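Local coordinates for protein enoyl-CoA hydratase/carnithine racemase (PDB 6SL9) that probably acts as the crotonase-family isomerase PaaG, which forms oxepin-CoA in bacterial phenylacetic acid catabolism and related secondary metabolism, at residues P97-V102 / L191-E196; A126-A131 / L174-R179. All blocks are in the same frame, centred on the assembly; numbering follows the deposited sequence.

Contact 1: P97-V102 / L191-E196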
loop_
_atom_site.group_PDB
_atom_site.type_symbol
_atom_site.label_atom_id
_atom_site.label_comp_id
_atom_site.label_asym_id
_atom_site.label_seq_id
_atom_site.Cartn_x
_atom_site.Cartn_y
_atom_site.Cartn_z
ATOM N N PRO A 97 -15.105 -11.660 13.203
ATOM C CA PRO A 97 -15.154 -11.010 11.899
ATOM C C PRO A 97 -16.399 -10.115 11.779
ATOM O O PRO A 97 -17.451 -10.433 12.276
ATOM C CB PRO A 97 -15.249 -12.176 10.929
ATOM C CG PRO A 97 -15.858 -13.296 11.722
ATOM C CD PRO A 97 -15.255 -13.115 13.101
ATOM N N LEU A 98 -16.221 -9.023 11.049
ATOM C CA LEU A 98 -17.262 -8.003 10.801
ATOM C C LEU A 98 -17.512 -7.889 9.312
ATOM O O LEU A 98 -16.612 -7.592 8.528
ATOM C CB LEU A 98 -16.808 -6.659 11.382
ATOM C CG LEU A 98 -17.711 -5.456 11.102
ATOM C CD1 LEU A 98 -19.052 -5.639 11.769
ATOM C CD2 LEU A 98 -17.067 -4.153 11.544
ATOM N N VAL A 99 -18.754 -8.068 8.947
ATOM C CA VAL A 99 -19.222 -7.802 7.578
ATOM C C VAL A 99 -19.939 -6.467 7.628
ATOM O O VAL A 99 -20.729 -6.221 8.541
ATOM C CB VAL A 99 -20.176 -8.909 7.097
ATOM C CG1 VAL A 99 -20.746 -8.605 5.741
ATOM C CG2 VAL A 99 -19.497 -10.267 7.075
ATOM N N VAL A 100 -19.697 -5.601 6.622
ATOM C CA VAL A 100 -20.472 -4.333 6.483
ATOM C C VAL A 100 -21.298 -4.424 5.211
ATOM O O VAL A 100 -20.733 -4.808 4.172
ATOM C CB VAL A 100 -19.525 -3.131 6.495
ATOM C CG1 VAL A 100 -20.227 -1.872 6.007
ATOM C CG2 VAL A 100 -18.979 -2.914 7.875
ATOM N N ALA A 101 -22.553 -4.029 5.285
ATOM C CA ALA A 101 -23.481 -3.965 4.140
ATOM C C ALA A 101 -23.839 -2.495 3.941
ATOM O O ALA A 101 -24.619 -1.917 4.705
ATOM C CB ALA A 101 -24.680 -4.810 4.395
ATOM N N VAL A 102 -23.234 -1.878 2.920
ATOM C CA VAL A 102 -23.416 -0.443 2.624
ATOM C C VAL A 102 -24.663 -0.266 1.740
ATOM O O VAL A 102 -24.621 -0.528 0.545
ATOM C CB VAL A 102 -22.176 0.209 2.027
ATOM C CG1 VAL A 102 -22.374 1.701 1.903
ATOM C CG2 VAL A 102 -20.933 -0.058 2.870
ATOM N N LEU A 191 -25.861 -11.317 4.967
ATOM C CA LEU A 191 -26.161 -12.266 6.064
ATOM C C LEU A 191 -25.613 -13.658 5.730
ATOM O O LEU A 191 -25.108 -14.327 6.613
ATOM C CB LEU A 191 -27.639 -12.294 6.395
ATOM C CG LEU A 191 -27.971 -13.106 7.618
ATOM C CD1 LEU A 191 -27.304 -12.599 8.889
ATOM C CD2 LEU A 191 -29.470 -13.114 7.810
ATOM N N SER A 192 -25.750 -14.110 4.499
ATOM C CA SER A 192 -25.214 -15.431 4.090
ATOM C C SER A 192 -23.712 -15.439 4.356
ATOM O O SER A 192 -23.184 -16.439 4.888
ATOM C CB SER A 192 -25.526 -15.673 2.617
ATOM O OG SER A 192 -24.974 -16.895 2.227
ATOM N N LEU A 193 -23.001 -14.386 3.941
ATOM C CA LEU A 193 -21.536 -14.359 4.145
ATOM C C LEU A 193 -21.231 -14.325 5.655
ATOM O O LEU A 193 -20.363 -15.046 6.131
ATOM C CB LEU A 193 -20.969 -13.121 3.445
ATOM C CG LEU A 193 -19.479 -12.844 3.676
ATOM C CD1 LEU A 193 -18.660 -14.003 3.197
ATOM C CD2 LEU A 193 -19.033 -11.568 3.003
ATOM N N ALA A 194 -21.919 -13.502 6.425
ATOM C CA ALA A 194 -21.715 -13.442 7.880
ATOM C C ALA A 194 -21.973 -14.801 8.517
ATOM O O ALA A 194 -21.234 -15.197 9.408
ATOM C CB ALA A 194 -22.555 -12.344 8.474
ATOM N N LYS A 195 -22.988 -15.534 8.058
ATOM C CA LYS A 195 -23.279 -16.869 8.617
ATOM C C LYS A 195 -22.151 -17.841 8.288
ATOM O O LYS A 195 -21.849 -18.709 9.090
ATOM C CB LYS A 195 -24.646 -17.355 8.156
ATOM C CG LYS A 195 -25.805 -16.722 8.905
ATOM C CD LYS A 195 -27.145 -17.227 8.380
ATOM C CE LYS A 195 -28.316 -16.680 9.159
ATOM N NZ LYS A 195 -29.592 -17.326 8.788
ATOM N N GLU A 196 -21.567 -17.728 7.109
ATOM C CA GLU A 196 -20.429 -18.592 6.723
ATOM C C GLU A 196 -19.272 -18.265 7.652
ATOM O O GLU A 196 -18.645 -19.172 8.188
ATOM C CB GLU A 196 -20.015 -18.351 5.275
ATOM C CG GLU A 196 -20.960 -18.826 4.186
ATOM C CD GLU A 196 -20.377 -18.786 2.777
ATOM O OE1 GLU A 196 -19.145 -18.526 2.636
ATOM O OE2 GLU A 196 -21.151 -19.058 1.820
#
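Val99 is the residue of strand 98-102 that meets helix 186-197 at Leu193 and Ala194. Before it come Pro97, which lies on Leu197 of the same helix, and Leu98, whose side chain starts away from the helix and packs on Leu52 and Leu54. At Val99 the side chain points toward the helix. Its CA lies 6.2 Å from the CA of Ala194, a close approach that is consistent with the small side chain of Ala194. One methyl does the touching. Val99 CG2 stands 4.0 Å from Ala194 CB and equally near Ala194 CA, and it also reaches Leu193 CG at 4.3 Å. With chi1 at 176°, CG1 is the branch opposite the backbone N, and CG2 sits beside that N, where it meets the helix. Further along, Ala101 packs on Ala190 and Leu186, one and two turns back along the helix from Ala194. Strands 51-56 and 119-123 flank strand 98-102, both parallel to it, in the larger mixed sheet, and Leu193 also covers Leu119 and Leu121. All three touching residues are buried and no hydrogen bond crosses between them. Between these segments the contact is apolar, so van der Waals packing and burial of hydrocarbon hold it, with no polar bond fixing the register.

Contact 2: A126-A131 / L174-R179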
loop_
_atom_site.group_PDB
_atom_site.type_symbol
_atom_site.label_atom_id
_atom_site.label_comp_id
_atom_site.label_asym_id
_atom_site.label_seq_id
_atom_site.Cartn_x
_atom_site.Cartn_y
_atom_site.Cartn_z
ATOM N N ALA A 126 -25.629 2.534 -3.789
ATOM C CA ALA A 126 -24.904 3.090 -2.637
ATOM C C ALA A 126 -23.793 4.001 -3.158
ATOM O O ALA A 126 -23.412 3.907 -4.315
ATOM C CB ALA A 126 -24.355 1.997 -1.754
ATOM N N SER A 127 -23.173 4.772 -2.280
ATOM C CA SER A 127 -22.111 5.695 -2.704
ATOM C C SER A 127 -21.206 5.959 -1.537
ATOM O O SER A 127 -21.580 5.794 -0.390
ATOM C CB SER A 127 -22.713 6.918 -3.285
ATOM O OG SER A 127 -23.485 7.605 -2.345
ATOM N N PHE A 128 -20.006 6.401 -1.882
ATOM C CA PHE A 128 -18.980 6.736 -0.888
ATOM C C PHE A 128 -18.425 8.117 -1.193
ATOM O O PHE A 128 -17.999 8.367 -2.342
ATOM C CB PHE A 128 -17.813 5.732 -0.947
ATOM C CG PHE A 128 -18.210 4.322 -0.604
ATOM C CD1 PHE A 128 -18.833 3.509 -1.537
ATOM C CD2 PHE A 128 -18.002 3.841 0.675
ATOM C CE1 PHE A 128 -19.259 2.241 -1.179
ATOM C CE2 PHE A 128 -18.385 2.547 1.008
ATOM C CZ PHE A 128 -19.005 1.765 0.070
ATOM N N THR A 129 -18.382 8.984 -0.198
ATOM C CA THR A 129 -17.820 10.343 -0.397
ATOM C C THR A 129 -16.998 10.672 0.863
ATOM O O THR A 129 -17.536 10.602 1.955
ATOM C CB THR A 129 -18.947 11.346 -0.664
ATOM O OG1 THR A 129 -19.881 10.935 -1.671
ATOM C CG2 THR A 129 -18.251 12.620 -1.084
ATOM N N THR A 130 -15.750 11.051 0.699
ATOM C CA THR A 130 -14.957 11.329 1.906
ATOM C C THR A 130 -15.551 12.506 2.665
ATOM O O THR A 130 -15.571 12.469 3.897
ATOM C CB THR A 130 -13.468 11.509 1.569
ATOM O OG1 THR A 130 -13.350 12.660 0.698
ATOM C CG2 THR A 130 -12.834 10.269 0.970
ATOM N N ALA A 131 -15.989 13.552 1.977
ATOM C CA ALA A 131 -16.823 14.661 2.488
ATOM C C ALA A 131 -16.141 15.667 3.408
ATOM O O ALA A 131 -16.512 16.848 3.350
ATOM C CB ALA A 131 -18.074 14.120 3.180
ATOM N N LEU A 174 -11.968 0.086 -6.751
ATOM C CA LEU A 174 -10.884 0.637 -5.906
ATOM C C LEU A 174 -10.533 -0.276 -4.735
ATOM O O LEU A 174 -9.432 -0.025 -4.154
ATOM C CB LEU A 174 -11.340 1.997 -5.364
ATOM C CG LEU A 174 -11.514 3.092 -6.409
ATOM C CD1 LEU A 174 -11.791 4.401 -5.729
ATOM C CD2 LEU A 174 -10.289 3.206 -7.334
ATOM N N GLY A 175 -11.396 -1.230 -4.365
ATOM C CA GLY A 175 -11.232 -1.991 -3.101
ATOM C C GLY A 175 -11.964 -1.394 -1.914
ATOM O O GLY A 175 -11.882 -1.971 -0.808
ATOM N N LEU A 176 -12.748 -0.350 -2.065
ATOM C CA LEU A 176 -13.592 0.114 -0.930
ATOM C C LEU A 176 -14.609 -0.953 -0.547
ATOM O O LEU A 176 -14.954 -1.061 0.660
ATOM C CB LEU A 176 -14.288 1.407 -1.302
ATOM C CG LEU A 176 -13.363 2.597 -1.517
ATOM C CD1 LEU A 176 -14.158 3.809 -1.928
ATOM C CD2 LEU A 176 -12.478 2.909 -0.321
ATOM N N VAL A 177 -15.088 -1.721 -1.515
ATOM C CA VAL A 177 -15.933 -2.904 -1.180
ATOM C C VAL A 177 -15.411 -4.110 -1.933
ATOM O O VAL A 177 -14.675 -3.941 -2.931
ATOM C CB VAL A 177 -17.421 -2.659 -1.454
ATOM C CG1 VAL A 177 -17.990 -1.553 -0.580
ATOM C CG2 VAL A 177 -17.665 -2.449 -2.918
ATOM N N HIS A 178 -15.810 -5.288 -1.469
ATOM C CA HIS A 178 -15.458 -6.590 -2.081
ATOM C C HIS A 178 -16.514 -7.095 -3.070
ATOM O O HIS A 178 -16.173 -7.919 -3.892
ATOM C CB HIS A 178 -15.200 -7.618 -0.986
ATOM C CG HIS A 178 -14.063 -7.243 -0.071
ATOM N ND1 HIS A 178 -14.299 -6.786 1.199
ATOM C CD2 HIS A 178 -12.719 -7.294 -0.262
ATOM C CE1 HIS A 178 -13.096 -6.603 1.749
ATOM N NE2 HIS A 178 -12.118 -6.854 0.865
ATOM N N ARG A 179 -17.754 -6.659 -2.923
ATOM C CA ARG A 179 -18.872 -7.148 -3.743
ATOM C C ARG A 179 -19.925 -6.049 -3.859
ATOM O O ARG A 179 -20.135 -5.322 -2.899
ATOM C CB ARG A 179 -19.517 -8.392 -3.133
ATOM C CG ARG A 179 -20.397 -9.162 -4.108
ATOM C CD ARG A 179 -20.838 -10.581 -3.811
ATOM N NE ARG A 179 -20.302 -11.296 -2.668
ATOM C CZ ARG A 179 -21.051 -12.116 -1.900
ATOM N NH1 ARG A 179 -20.502 -12.772 -0.886
ATOM N NH2 ARG A 179 -22.361 -12.212 -2.096
#
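Phe128 and Leu176 mark the closest backbone approach, and their CA atoms are still 8.5 Å apart. The gap is filled by side chains, and no hydrogen bond crosses it. Phe128 lies on the short strand 127-129. The other segment has just left helix 168-174 and runs as a loop toward strand 179-181. Gly175 ends that helix in a Schellman motif. Its phi is positive, 92°, and with no side chain it leaves the carbonyl O of Leu174 uncrowded. The turn sends Leu176 and Val177 toward Phe128.

Phe128 reaches across with its ring, whose CG lies opposite the carbonyl carbon and beside the backbone N (chi1 -63°). Val177 CG1 approaches the far end of the ring obliquely, 3.5 Å from Phe128 CZ and 4.0 Å from Phe128 CE1. Leu176 works nearer the root of the same side chain, with its CD1 4.2 Å from Phe128 CB.

In this crotonase fold, strand 127-129 belongs to a small sheet with strands 105-107 and 166-167, while strand 179-181 edges the larger sheet. The contact joins the small sheet to the loop that enters the larger one. Met111 of helix 109-115 and Ala171 of helix 168-174 each touch both Phe128 and Leu176, so apolar groups of these helices pack around the contact, with Leu147 and Val151 of helix 143-151 also against Leu176. The loop itself is gripped by Arg120, which gives NE to Leu176 O and NH2 to Gly175 O. Next along, His178 accepts a bond at ND1 from Arg120 N and donates from NE2 to Ala154 O of the second subunit, which carries the loop to the subunit interface.

In the fold
Contact 1 and contact 2 have centres about 16 Å apart and meet at the end of strand 98-102. There Val102 CG1 packs 3.8 Å from Phe128 CZ, so the ring that touches Val177 also touches the strand used in contact 1. Val102 O lies 3.4 Å from Ala126 CB. Strand 98-102 of the larger sheet is thus shared, its Val99 facing helix 186-197 and its Val102 meeting the small sheet. In sequence, both segments of contact 2 fall between those of contact 1. The structure is of the apo form. In crotonase relatives a backbone N-H at the start of the helix corresponding to 109-115 forms part of the oxyanion hole, probably so here, and Phe128 of contact 2 packs on Met111 of this helix.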